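Local structure of ferritin like protein (Caulobacter vibrioides, 3HL1) at residues Q16-L21 with G145-A150; E22-P27 with A83-D88; P27-V32 with L120-E125; M55-L60 with V203-G208; P72-P77 with G282-G287. The protein is of unknown function but, as a ferritin-like helical protein, probably binds metal within its helix bundle. All coordinates share one frame; numbering follows the deposited sequence. Where two conformers were deposited one is given.

Contact 1. Residues Q16-L21 with G145-A150; sequences QGAIDL and GEFYDA
Ala18 and Phe147 mark the closest approach of two nearly antiparallel helices, with CA atoms 7.7 Å apart, segment axes 11.1 Å apart at their nearest and N-to-C directions 157° apart. Two aromatic side chains from helix 144-157 span this gap and converge on one turn of helix 8-35. Phe147 swings its ring away from its own backbone N (chi1 -166°) and out toward the partner helix, where CZ ends 3.5 Å from the backbone N of Ala18. The same CZ is 3.8 Å from the carbonyl carbon of Gly17, whose lack of a side chain lets the ring settle on the peptide itself. The ring meets this backbone obliquely, and its CE1 also reaches the methyl of Ala18 at 4.1 Å. Tyr148 turns the other way: its CG lies beside its own backbone N (chi1 -73°), and the ring reaches the same helix, with its phenol end by Ala18. There Tyr148 OH is 3.8 Å from Ala18 CB, so a single small methyl is touched by both aromatic residues. Tyr148 also packs on Val199, Ile202 and Val203 of helix 188-207 and on Val61 of helix 42-67. No hydrogen bond joins the two segments. The phenol oxygen passes alongside the Ala18 methyl to bond with the carboxylate of Glu22, farther along helix 8-35. The contact is therefore apolar where the helices face each other, and the polar group carried into this buried interface has its partner in Glu22 OE2 of the same helix 8-35.

Contact 2. Residues E22-P27 with A83-D88; sequences ELWTIP and AVPHID
Trp24 and Pro85 make the tight half of this contact. The proline ring sits over one face of the indole, its CD 3.4 Å from the centroid of the five-membered ring and only 8° off the ring normal, a clear CH-pi interaction. Pro85 CG lies beside it, 3.5 Å from Trp24 CD1, so two methylenes press on the pyrrole half. Toward the benzo end the fit slackens. Val84 CG1 stands farther above the same face, and Val84 CG2 touches Trp24 CH2 at 3.9 Å. The solvent side is formed by exposed Ala83, whose backbone O comes obliquely within 3.9 Å of Trp24 CZ2. The indole nitrogen turns to neither valine nor proline: Trp24 NE1 donates to the backbone O of Glu78. Tyr79 and Tyr28 add further rings around the indole, and Ile121 of helix 112-121 packs on it as well. The loop keeps its shape through a type II beta turn from Val84 to Ile87, with Pro85 leading its central pair, His86 following at positive phi, and a weak bond from Ile87 N to Val84 O. This proline-over-tryptophan CH-pi packing joins the long loop after helix 42-67 to helix 8-35 of the ferritin-like fold.

Contact 3. Residues P27-V32 with L120-E125; sequences PYYLTV and LIEYPE
Tyr29 points from the first long helix of this ferritin-like fold at Ile121 and Glu122, where helix 112-121 gives way to loop. Its phenol oxygen donates to Glu122 OE2 at 2.7 Å. The acceptor lies at the edge of the tyrosine ring, in its plane, but the hydroxyl comes to the carboxylate from above, 38° out of the carboxylate plane. The two planes are 41° apart. Glu122 CG lies beside its own backbone N, 3.5 Å from Tyr29 OH, and a bend at chi2 (-78°) then turns the carboxylate so that OE2 meets the hydroxyl. The Ile121 and Tyr29 side chains run toward each other from opposite directions, with Ile121 CG2 3.5 Å from Tyr29 OH and Ile121 CD1 at the ring edge, 4.0 Å from Tyr29 CE1. The CG2 methyl packs beside the hydroxyl that makes the bond. Phe237 of helix 233-242 meets the tyrosine edge-to-face, and the carboxylate has further partners: Glu122 OE2 bonds His233 ND1, while Glu122 OE1 bonds an unidentified bound molecule. Tyr29 is placed to help orient a carboxylate that faces this molecule, consistent with a second-shell role. Its helix is kinked at Pro27, whose nitrogen has no bond to the turn before. The carbonyl O of Pro27 is gripped twice, by Thr31 N at 2.9 Å and Thr31 OG1 at 2.6 Å, from opposite faces of its plane.

Contact 4. Residues M55-L60 with V203-G208; sequences MLHAQL and VDQGEG
His57 and Gln205 meet because both side chains leave their helices with CG beside the backbone N (chi1 -61° for His57) and the glutamine then runs out straight (chi2 -175°). Its amide oxygen arrives at the edge of the imidazole close to the ring plane, where His57 NE2 donates to Gln205 OE1 at 2.6 Å. The bond is short but bent, with an N-H...O angle of 141°, and the donor sits near the amide plane. The base of the glutamine also meets the ring edge: Gln205 CB lies in the imidazole plane, 3.5 Å from His57 NE2. Leu56 crosses the amide at about a right angle, its CD2 4.0 Å from both Gln205 NE2 and Gln205 OE1. Behind these side chains the helices run nearly antiparallel, 11.2 Å apart at the axes, with His57 CA and Gln205 CA 9.0 Å from each other. Held at NE2 by Gln205 and at ND1 by Glu22 OE1, the imidazole is fixed in rotation; ND1 also has a weak bond to an unidentified bound molecule. Together with Glu22, His57 thus lines a pocket inside the helix bundle where that molecule sits, an arrangement consistent with the Glu/His-lined metal sites of ferritin-like proteins.

Contact 5. Residues P72-P77 with G282-G287; sequences PTLSAP and GMFSGG
Phe284 follows a helix that ends in a Schellman motif, and its side chain drops against Pro72 and Leu74 of a loop crossing the ferritin-like bundle. The nearest contacts involve one side of the ring. Leu74 meets it at about a right angle, CD1 coming obliquely to 3.6 Å from Phe284 CE2 and CG to 3.8 Å from the same atom. Pro72 contributes mainly its backbone: its carbonyl O lies in the plane of the phenyl ring, at the edge, 3.6 Å from Phe284 CB. With Phe284 CG beside its own backbone N (chi1 -74°), the ring is laid along the loop from Pro72 to Leu74. One shell out, Ile19 of helix 8-35 packs on both Leu74 and Phe284, and Ser62 of helix 42-67 touches both Pro72 and Phe284, so the ring is also covered by the bundle. Polar groups set the two backbones in place: Asn281 OD1 accepts from Leu74 N, and Asn66 ND2 donates to Phe284 O. The helix end holds the phenylalanine in a type I turn from Met283 to Gly286, where Gly286 at positive phi turns the chain and its N bonds Met283 O at 3.2 Å. Gly287 N to Gly282 O at 2.9 Å completes the motif; Ser285 N also reaches that oxygen at 3.1 Å, from the opposite face of its plane.

How the contacts relate
Contacts 1, 2 and 3 follow one another along helix 8-35, which meets in turn helix 144-157, the loop after helix 42-67 and the end of helix 112-121; contacts 2 and 3 share Pro27, with centres about 8 Å apart. Contact 4 pairs helices 42-67 and 188-207, its centre about 11 Å from that of contact 1. Glu22 ties three of them together, bonding Tyr148 of contact 1 and His57 of contact 4. Tyr148, Glu22, Glu122 and His57 gather near the unidentified molecule, consistent with a ferritin-like metal pocket. Contact 5 lies farther from the chain centre, about 17 Å from contacts 1 and 2 between centres, joining the end of helix 261-283 to the same loop.

Contact 1. Residues Q16-L21 with G145-A150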
# COMPACT_ATOMS: atom_id res chain seq x y z
N GLN A 16 4.14 -11.33 -3.75
CA GLN A 16 4.38 -10.25 -4.73
C GLN A 16 3.13 -9.42 -4.95
O GLN A 16 3.21 -8.19 -5.00
CB GLN A 16 4.83 -10.79 -6.08
CG GLN A 16 5.28 -9.70 -7.07
CD GLN A 16 6.40 -8.89 -6.52
OE1 GLN A 16 7.41 -9.45 -6.09
NE2 GLN A 16 6.23 -7.59 -6.49
N GLY A 17 1.97 -10.09 -4.98
CA GLY A 17 0.72 -9.39 -5.14
C GLY A 17 0.38 -8.49 -3.98
O GLY A 17 -0.13 -7.37 -4.19
N ALA A 18 0.65 -8.97 -2.78
CA ALA A 18 0.38 -8.21 -1.56
C ALA A 18 1.28 -7.01 -1.54
O ALA A 18 0.83 -5.91 -1.25
CB ALA A 18 0.53 -9.10 -0.29
N ILE A 19 2.58 -7.18 -1.86
CA ILE A 19 3.45 -6.02 -1.85
C ILE A 19 3.07 -5.02 -2.95
O ILE A 19 3.14 -3.82 -2.72
CB ILE A 19 4.95 -6.39 -1.81
CG1 ILE A 19 5.69 -5.36 -0.91
CG2 ILE A 19 5.45 -6.45 -3.16
CD1 ILE A 19 7.03 -5.72 -0.50
N ASP A 20 2.64 -5.50 -4.11
CA ASP A 20 2.22 -4.61 -5.22
C ASP A 20 1.02 -3.76 -4.80
O ASP A 20 0.95 -2.57 -5.10
CB ASP A 20 1.86 -5.38 -6.46
CG ASP A 20 3.08 -5.99 -7.18
OD1 ASP A 20 4.21 -5.72 -6.82
OD2 ASP A 20 2.79 -6.82 -8.04
N LEU A 21 0.10 -4.37 -4.06
CA LEU A 21 -1.09 -3.66 -3.63
C LEU A 21 -0.72 -2.63 -2.59
O LEU A 21 -1.11 -1.46 -2.69
CB LEU A 21 -2.16 -4.62 -3.09
CG LEU A 21 -3.47 -3.97 -2.53
CD1 LEU A 21 -4.16 -3.00 -3.46
CD2 LEU A 21 -4.45 -5.06 -2.21
N GLY A 145 -8.33 -7.61 3.49
CA GLY A 145 -8.44 -8.57 4.53
C GLY A 145 -8.62 -9.97 4.00
O GLY A 145 -8.01 -10.91 4.55
N GLU A 146 -9.43 -10.12 2.96
CA GLU A 146 -9.61 -11.44 2.36
C GLU A 146 -8.32 -11.94 1.71
O GLU A 146 -7.96 -13.14 1.76
CB GLU A 146 -10.71 -11.41 1.30
CG GLU A 146 -11.02 -12.81 0.75
CD GLU A 146 -11.91 -12.84 -0.50
OE1 GLU A 146 -12.55 -11.81 -0.81
OE2 GLU A 146 -11.98 -13.91 -1.17
N PHE A 147 -7.65 -11.05 1.01
CA PHE A 147 -6.32 -11.37 0.43
C PHE A 147 -5.42 -11.94 1.55
O PHE A 147 -4.81 -13.01 1.40
CB PHE A 147 -5.70 -10.10 -0.16
CG PHE A 147 -4.48 -10.36 -1.09
CD1 PHE A 147 -3.51 -11.30 -0.79
CD2 PHE A 147 -4.33 -9.65 -2.25
CE1 PHE A 147 -2.45 -11.54 -1.64
CE2 PHE A 147 -3.26 -9.90 -3.10
CZ PHE A 147 -2.34 -10.86 -2.79
N TYR A 148 -5.30 -11.23 2.68
CA TYR A 148 -4.49 -11.72 3.79
C TYR A 148 -4.99 -13.00 4.44
O TYR A 148 -4.16 -13.78 4.90
CB TYR A 148 -4.18 -10.63 4.82
CG TYR A 148 -3.16 -9.65 4.29
CD1 TYR A 148 -1.84 -10.05 4.07
CD2 TYR A 148 -3.50 -8.35 3.96
CE1 TYR A 148 -0.90 -9.16 3.56
CE2 TYR A 148 -2.54 -7.45 3.46
CZ TYR A 148 -1.25 -7.88 3.26
OH TYR A 148 -0.32 -7.05 2.74
N ASP A 149 -6.31 -13.22 4.49
CA ASP A 149 -6.83 -14.51 4.89
C ASP A 149 -6.31 -15.70 4.07
O ASP A 149 -5.97 -16.76 4.63
CB ASP A 149 -8.34 -14.53 4.72
CG ASP A 149 -9.09 -13.93 5.87
OD1 ASP A 149 -8.50 -13.54 6.89
OD2 ASP A 149 -10.32 -13.90 5.74
N ALA A 150 -6.37 -15.55 2.74
CA ALA A 150 -5.83 -16.55 1.80
C ALA A 150 -4.34 -16.72 2.04
O ALA A 150 -3.81 -17.84 2.13
CB ALA A 150 -6.09 -16.13 0.38

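Contact 2. Residues E22-P27 with A83-D88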
# COMPACT_ATOMS: atom_id res chain seq x y z
N GLU A 22 0.12 -3.02 -1.61
CA GLU A 22 0.53 -2.04 -0.57
C GLU A 22 1.25 -0.85 -1.24
O GLU A 22 1.02 0.30 -0.92
CB GLU A 22 1.46 -2.67 0.52
CG GLU A 22 0.80 -3.82 1.29
CD GLU A 22 -0.32 -3.42 2.27
OE1 GLU A 22 -0.36 -2.24 2.67
OE2 GLU A 22 -1.09 -4.34 2.69
N LEU A 23 2.16 -1.15 -2.15
CA LEU A 23 2.90 -0.11 -2.86
C LEU A 23 1.96 0.81 -3.66
O LEU A 23 2.12 2.05 -3.69
CB LEU A 23 3.92 -0.75 -3.82
CG LEU A 23 4.82 0.30 -4.54
CD1 LEU A 23 5.57 1.16 -3.52
CD2 LEU A 23 5.80 -0.31 -5.50
N TRP A 24 1.01 0.19 -4.37
CA TRP A 24 0.03 0.96 -5.13
C TRP A 24 -0.66 2.05 -4.29
O TRP A 24 -0.86 3.14 -4.78
CB TRP A 24 -0.99 0.04 -5.80
CG TRP A 24 -1.96 0.70 -6.66
CD1 TRP A 24 -1.92 0.78 -8.01
CD2 TRP A 24 -3.19 1.28 -6.27
NE1 TRP A 24 -2.98 1.47 -8.48
CE2 TRP A 24 -3.81 1.77 -7.44
CE3 TRP A 24 -3.82 1.48 -5.03
CZ2 TRP A 24 -5.03 2.43 -7.42
CZ3 TRP A 24 -5.05 2.14 -5.01
CH2 TRP A 24 -5.63 2.61 -6.19
N THR A 25 -0.97 1.79 -3.03
CA THR A 25 -1.62 2.75 -2.18
C THR A 25 -0.73 3.92 -1.82
O THR A 25 -1.23 4.97 -1.50
CB THR A 25 -2.13 2.16 -0.86
OG1 THR A 25 -1.00 1.85 -0.04
CG2 THR A 25 -3.03 0.91 -1.06
N ILE A 26 0.60 3.75 -1.82
CA ILE A 26 1.50 4.78 -1.31
C ILE A 26 1.49 6.06 -2.18
O ILE A 26 1.20 7.15 -1.65
CB ILE A 26 2.92 4.19 -1.01
CG1 ILE A 26 2.77 3.19 0.17
CG2 ILE A 26 3.93 5.31 -0.71
CD1 ILE A 26 3.91 2.27 0.40
N PRO A 27 1.82 5.95 -3.50
CA PRO A 27 1.64 7.14 -4.34
C PRO A 27 0.23 7.70 -4.38
O PRO A 27 0.08 8.91 -4.43
CB PRO A 27 2.16 6.70 -5.72
CG PRO A 27 3.09 5.57 -5.44
CD PRO A 27 2.42 4.84 -4.29
N ALA A 83 -8.92 0.39 -11.88
CA ALA A 83 -8.17 -0.81 -11.57
C ALA A 83 -7.28 -0.67 -10.30
O ALA A 83 -6.31 0.10 -10.29
CB ALA A 83 -7.32 -1.21 -12.78
N VAL A 84 -7.67 -1.40 -9.25
CA VAL A 84 -6.93 -1.54 -8.00
C VAL A 84 -6.29 -2.94 -8.02
O VAL A 84 -7.00 -3.93 -8.25
CB VAL A 84 -7.87 -1.36 -6.78
CG1 VAL A 84 -7.10 -1.56 -5.44
CG2 VAL A 84 -8.53 0.02 -6.82
N PRO A 85 -4.97 -3.05 -7.80
CA PRO A 85 -4.34 -4.38 -7.85
C PRO A 85 -5.00 -5.44 -6.96
O PRO A 85 -5.09 -5.25 -5.76
CB PRO A 85 -2.88 -4.11 -7.43
CG PRO A 85 -2.65 -2.63 -7.85
CD PRO A 85 -3.99 -1.97 -7.60
N HIS A 86 -5.51 -6.50 -7.58
CA HIS A 86 -5.94 -7.72 -6.85
C HIS A 86 -7.25 -7.58 -6.07
O HIS A 86 -7.57 -8.42 -5.24
CB HIS A 86 -4.77 -8.28 -5.97
CG HIS A 86 -3.53 -8.61 -6.76
ND1 HIS A 86 -3.50 -9.63 -7.68
CD2 HIS A 86 -2.33 -8.00 -6.83
CE1 HIS A 86 -2.32 -9.64 -8.28
NE2 HIS A 86 -1.58 -8.68 -7.78
N ILE A 87 -7.99 -6.50 -6.34
CA ILE A 87 -9.27 -6.23 -5.67
C ILE A 87 -10.38 -6.12 -6.72
O ILE A 87 -10.25 -5.43 -7.71
CB ILE A 87 -9.27 -4.95 -4.82
CG1 ILE A 87 -8.19 -5.04 -3.72
CG2 ILE A 87 -10.67 -4.73 -4.19
CD1 ILE A 87 -8.34 -6.24 -2.76
N ASP A 88 -11.41 -6.91 -6.51
CA ASP A 88 -12.66 -6.87 -7.33
C ASP A 88 -13.86 -6.65 -6.43
O ASP A 88 -14.32 -7.56 -5.74
CB ASP A 88 -12.81 -8.22 -8.03
CG ASP A 88 -13.99 -8.26 -9.02
OD1 ASP A 88 -14.70 -7.23 -9.20
OD2 ASP A 88 -14.19 -9.36 -9.59

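Contact 3. Residues P27-V32 with L120-E125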
# COMPACT_ATOMS: atom_id res chain seq x y z
N PRO A 27 1.82 5.95 -3.50
CA PRO A 27 1.64 7.14 -4.34
C PRO A 27 0.23 7.70 -4.38
O PRO A 27 0.08 8.91 -4.43
CB PRO A 27 2.16 6.70 -5.72
CG PRO A 27 3.09 5.57 -5.44
CD PRO A 27 2.42 4.84 -4.29
N TYR A 28 -0.80 6.83 -4.30
CA TYR A 28 -2.17 7.27 -4.24
C TYR A 28 -2.42 8.20 -3.03
O TYR A 28 -2.92 9.28 -3.22
CB TYR A 28 -3.17 6.09 -4.24
CG TYR A 28 -4.56 6.47 -4.70
CD1 TYR A 28 -5.50 6.99 -3.79
CD2 TYR A 28 -4.94 6.37 -6.06
CE1 TYR A 28 -6.77 7.38 -4.22
CE2 TYR A 28 -6.22 6.75 -6.49
CZ TYR A 28 -7.11 7.25 -5.56
OH TYR A 28 -8.30 7.66 -5.96
N TYR A 29 -2.13 7.73 -1.83
CA TYR A 29 -2.31 8.45 -0.61
C TYR A 29 -1.40 9.67 -0.55
O TYR A 29 -1.79 10.69 -0.03
CB TYR A 29 -2.03 7.57 0.60
CG TYR A 29 -3.00 6.44 0.89
CD1 TYR A 29 -4.00 6.06 -0.04
CD2 TYR A 29 -2.78 5.60 1.98
CE1 TYR A 29 -4.84 4.99 0.22
CE2 TYR A 29 -3.58 4.47 2.20
CZ TYR A 29 -4.61 4.18 1.34
OH TYR A 29 -5.40 3.04 1.57
N LEU A 30 -0.16 9.54 -1.00
CA LEU A 30 0.79 10.65 -0.97
C LEU A 30 0.33 11.80 -1.84
O LEU A 30 0.45 12.99 -1.47
CB LEU A 30 2.19 10.21 -1.43
CG LEU A 30 3.06 9.44 -0.41
CD1 LEU A 30 4.34 8.85 -1.11
CD2 LEU A 30 3.37 10.31 0.86
N THR A 31 -0.19 11.45 -3.02
CA THR A 31 -0.73 12.42 -3.98
C THR A 31 -1.88 13.22 -3.36
O THR A 31 -1.87 14.44 -3.44
CB THR A 31 -1.11 11.75 -5.31
OG1 THR A 31 0.08 11.13 -5.83
CG2 THR A 31 -1.65 12.81 -6.32
N VAL A 32 -2.81 12.53 -2.69
CA VAL A 32 -3.89 13.20 -1.91
C VAL A 32 -3.31 14.04 -0.79
O VAL A 32 -3.69 15.19 -0.64
CB VAL A 32 -4.91 12.18 -1.35
CG1 VAL A 32 -5.93 12.83 -0.38
CG2 VAL A 32 -5.54 11.46 -2.54
N LEU A 120 -12.79 2.59 -0.17
CA LEU A 120 -12.89 1.32 -0.89
C LEU A 120 -11.65 0.44 -0.71
O LEU A 120 -11.77 -0.75 -0.43
CB LEU A 120 -13.08 1.61 -2.38
CG LEU A 120 -14.49 1.97 -2.82
CD1 LEU A 120 -14.45 2.57 -4.20
CD2 LEU A 120 -15.34 0.73 -2.80
N ILE A 121 -10.48 1.02 -0.83
CA ILE A 121 -9.23 0.25 -0.68
C ILE A 121 -9.18 -0.43 0.68
O ILE A 121 -8.76 -1.57 0.78
CB ILE A 121 -8.00 1.15 -0.84
CG1 ILE A 121 -7.79 1.53 -2.29
CG2 ILE A 121 -6.72 0.46 -0.35
CD1 ILE A 121 -7.01 2.87 -2.41
N GLU A 122 -9.57 0.30 1.72
CA GLU A 122 -9.52 -0.19 3.07
C GLU A 122 -10.82 -0.83 3.55
O GLU A 122 -10.99 -1.08 4.75
CB GLU A 122 -9.15 0.97 4.03
CG GLU A 122 -7.85 1.75 3.67
CD GLU A 122 -6.55 1.03 4.06
OE1 GLU A 122 -6.58 -0.15 4.53
OE2 GLU A 122 -5.48 1.67 3.91
N TYR A 123 -11.73 -1.10 2.63
CA TYR A 123 -13.04 -1.66 2.95
C TYR A 123 -12.88 -2.96 3.75
O TYR A 123 -12.15 -3.87 3.29
CB TYR A 123 -13.80 -1.96 1.68
CG TYR A 123 -15.26 -2.27 1.88
CD1 TYR A 123 -16.13 -1.31 2.43
CD2 TYR A 123 -15.80 -3.49 1.47
CE1 TYR A 123 -17.45 -1.58 2.58
CE2 TYR A 123 -17.14 -3.75 1.62
CZ TYR A 123 -17.94 -2.78 2.19
OH TYR A 123 -19.28 -3.00 2.31
N PRO A 124 -13.53 -3.06 4.93
CA PRO A 124 -13.32 -4.21 5.82
C PRO A 124 -13.90 -5.52 5.29
O PRO A 124 -14.98 -5.57 4.74
CB PRO A 124 -14.06 -3.80 7.12
CG PRO A 124 -14.20 -2.33 7.03
CD PRO A 124 -14.43 -2.08 5.57
N GLU A 125 -13.16 -6.58 5.47
CA GLU A 125 -13.58 -7.89 4.96
C GLU A 125 -14.95 -8.30 5.49
O GLU A 125 -15.73 -8.94 4.77
CB GLU A 125 -12.58 -8.93 5.42
CG GLU A 125 -12.75 -10.25 4.75
CD GLU A 125 -11.78 -11.33 5.24
OE1 GLU A 125 -10.93 -11.08 6.15
OE2 GLU A 125 -11.92 -12.45 4.68

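Contact 4. Residues M55-L60 with V203-G208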
# COMPACT_ATOMS: atom_id res chain seq x y z
N MSE A 55 3.81 2.02 4.28
CA MSE A 55 5.24 1.76 4.07
C MSE A 55 5.72 0.64 4.98
O MSE A 55 6.41 -0.28 4.53
CB MSE A 55 6.05 3.04 4.33
CG MSE A 55 5.82 4.09 3.26
SE MSE A 55 6.48 5.84 3.84
CE MSE A 55 5.85 6.85 2.43
N LEU A 56 5.33 0.71 6.24
CA LEU A 56 5.55 -0.37 7.18
C LEU A 56 4.96 -1.69 6.67
O LEU A 56 5.64 -2.72 6.74
CB LEU A 56 4.99 -0.03 8.58
CG LEU A 56 5.00 -1.21 9.56
CD1 LEU A 56 6.46 -1.52 9.90
CD2 LEU A 56 4.13 -1.03 10.81
N HIS A 57 3.74 -1.67 6.12
CA HIS A 57 3.13 -2.89 5.59
C HIS A 57 4.00 -3.49 4.52
O HIS A 57 4.19 -4.71 4.50
CB HIS A 57 1.71 -2.70 5.06
CG HIS A 57 0.73 -2.24 6.09
ND1 HIS A 57 -0.55 -1.83 5.76
CD2 HIS A 57 0.87 -2.03 7.42
CE1 HIS A 57 -1.16 -1.42 6.86
NE2 HIS A 57 -0.32 -1.52 7.88
N ALA A 58 4.51 -2.65 3.62
CA ALA A 58 5.40 -3.11 2.55
C ALA A 58 6.61 -3.85 3.13
O ALA A 58 6.95 -4.95 2.68
CB ALA A 58 5.83 -1.95 1.61
N GLN A 59 7.27 -3.23 4.10
CA GLN A 59 8.39 -3.85 4.80
C GLN A 59 8.05 -5.21 5.44
O GLN A 59 8.83 -6.15 5.35
CB GLN A 59 8.92 -2.89 5.88
CG GLN A 59 9.91 -3.57 6.84
CD GLN A 59 10.50 -2.62 7.84
OE1 GLN A 59 11.25 -1.71 7.46
NE2 GLN A 59 10.17 -2.82 9.13
N LEU A 60 6.88 -5.29 6.07
CA LEU A 60 6.44 -6.51 6.76
C LEU A 60 6.19 -7.61 5.78
O LEU A 60 6.54 -8.78 6.05
CB LEU A 60 5.19 -6.23 7.62
CG LEU A 60 5.40 -5.22 8.78
CD1 LEU A 60 4.13 -5.15 9.64
CD2 LEU A 60 6.59 -5.58 9.61
N VAL A 203 -3.24 -6.17 8.89
CA VAL A 203 -4.69 -6.18 8.75
C VAL A 203 -5.38 -5.31 9.83
O VAL A 203 -6.32 -4.58 9.49
CB VAL A 203 -5.24 -7.59 8.81
CG1 VAL A 203 -6.78 -7.57 8.76
CG2 VAL A 203 -4.67 -8.41 7.61
N ASP A 204 -4.91 -5.39 11.07
CA ASP A 204 -5.44 -4.57 12.17
C ASP A 204 -5.33 -3.09 11.85
O ASP A 204 -6.21 -2.33 12.19
CB ASP A 204 -4.67 -4.76 13.48
CG ASP A 204 -4.90 -6.12 14.14
OD1 ASP A 204 -5.72 -6.92 13.66
OD2 ASP A 204 -4.20 -6.41 15.12
N GLN A 205 -4.25 -2.68 11.20
CA GLN A 205 -4.04 -1.27 10.86
C GLN A 205 -4.98 -0.81 9.75
O GLN A 205 -5.46 0.30 9.80
CB GLN A 205 -2.58 -0.97 10.49
CG GLN A 205 -1.63 -1.03 11.69
CD GLN A 205 -0.20 -0.62 11.37
OE1 GLN A 205 0.21 -0.55 10.23
NE2 GLN A 205 0.56 -0.33 12.42
N GLY A 206 -5.22 -1.64 8.75
CA GLY A 206 -6.14 -1.28 7.67
C GLY A 206 -7.61 -1.22 8.03
O GLY A 206 -8.28 -0.20 7.79
N GLU A 207 -8.12 -2.31 8.60
CA GLU A 207 -9.56 -2.49 8.85
C GLU A 207 -9.95 -2.59 10.31
O GLU A 207 -11.13 -2.54 10.62
CB GLU A 207 -10.11 -3.72 8.10
CG GLU A 207 -9.42 -5.03 8.43
CD GLU A 207 -10.13 -6.27 7.86
OE1 GLU A 207 -10.61 -6.22 6.69
OE2 GLU A 207 -10.16 -7.30 8.59
N GLY A 208 -8.98 -2.75 11.20
CA GLY A 208 -9.25 -2.89 12.63
C GLY A 208 -9.32 -4.34 13.06
O GLY A 208 -9.56 -5.24 12.24

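Contact 5. Residues P72-P77 with G282-G287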
# COMPACT_ATOMS: atom_id res chain seq x y z
N PRO A 72 10.75 -9.97 -2.68
CA PRO A 72 9.91 -9.26 -3.66
C PRO A 72 10.65 -8.16 -4.44
O PRO A 72 11.67 -7.60 -3.98
CB PRO A 72 8.82 -8.61 -2.82
CG PRO A 72 8.96 -9.14 -1.44
CD PRO A 72 10.35 -9.65 -1.29
N THR A 73 10.10 -7.80 -5.56
CA THR A 73 10.67 -6.72 -6.36
C THR A 73 9.59 -5.71 -6.62
O THR A 73 8.43 -6.04 -6.78
CB THR A 73 11.17 -7.26 -7.72
OG1 THR A 73 10.08 -7.97 -8.31
CG2 THR A 73 12.19 -8.22 -7.52
N LEU A 74 9.95 -4.45 -6.64
CA LEU A 74 8.98 -3.41 -6.82
C LEU A 74 9.18 -2.69 -8.12
O LEU A 74 10.30 -2.38 -8.51
CB LEU A 74 9.11 -2.37 -5.72
CG LEU A 74 8.79 -2.81 -4.29
CD1 LEU A 74 9.11 -1.54 -3.43
CD2 LEU A 74 7.42 -3.30 -4.08
N SER A 75 8.09 -2.36 -8.77
CA SER A 75 8.14 -1.50 -9.94
C SER A 75 7.07 -0.44 -9.80
O SER A 75 6.18 -0.55 -8.97
CB SER A 75 8.02 -2.31 -11.22
OG SER A 75 6.95 -3.16 -11.19
N ALA A 76 7.15 0.61 -10.60
CA ALA A 76 6.21 1.72 -10.49
C ALA A 76 4.76 1.27 -10.77
O ALA A 76 4.48 0.62 -11.77
CB ALA A 76 6.66 2.91 -11.40
N PRO A 77 3.83 1.59 -9.85
CA PRO A 77 2.43 1.26 -10.05
C PRO A 77 1.82 2.15 -11.13
O PRO A 77 2.35 3.27 -11.42
CB PRO A 77 1.82 1.57 -8.68
CG PRO A 77 2.93 1.84 -7.76
CD PRO A 77 4.01 2.35 -8.59
N GLY A 282 17.01 -3.39 -3.48
CA GLY A 282 18.25 -3.88 -2.91
C GLY A 282 18.00 -4.34 -1.48
O GLY A 282 18.42 -5.46 -1.08
N MSE A 283 17.29 -3.51 -0.73
CA MSE A 283 16.93 -3.80 0.65
C MSE A 283 16.02 -5.03 0.80
O MSE A 283 16.18 -5.82 1.74
CB MSE A 283 16.27 -2.59 1.30
CG MSE A 283 17.38 -1.50 1.57
SE MSE A 283 16.61 0.22 1.93
CE MSE A 283 16.07 -0.15 3.66
N PHE A 284 15.05 -5.16 -0.07
CA PHE A 284 14.16 -6.31 -0.02
C PHE A 284 14.85 -7.61 -0.45
O PHE A 284 14.26 -8.65 -0.36
CB PHE A 284 12.98 -6.08 -0.97
CG PHE A 284 11.98 -5.09 -0.48
CD1 PHE A 284 12.14 -4.36 0.66
CD2 PHE A 284 10.87 -4.84 -1.26
CE1 PHE A 284 11.22 -3.44 1.06
CE2 PHE A 284 9.93 -3.93 -0.84
CZ PHE A 284 10.12 -3.22 0.30
N SER A 285 16.07 -7.52 -1.00
CA SER A 285 16.82 -8.70 -1.42
C SER A 285 18.00 -8.95 -0.47
O SER A 285 18.90 -9.71 -0.78
CB SER A 285 17.27 -8.57 -2.88
OG SER A 285 17.90 -7.32 -3.10
N GLY A 286 17.95 -8.33 0.70
CA GLY A 286 18.95 -8.57 1.75
C GLY A 286 20.11 -7.58 1.80
O GLY A 286 21.02 -7.74 2.59
N GLY A 287 20.09 -6.54 0.97
CA GLY A 287 21.13 -5.51 1.00
C GLY A 287 21.02 -4.58 2.18
O GLY A 287 19.98 -4.42 2.76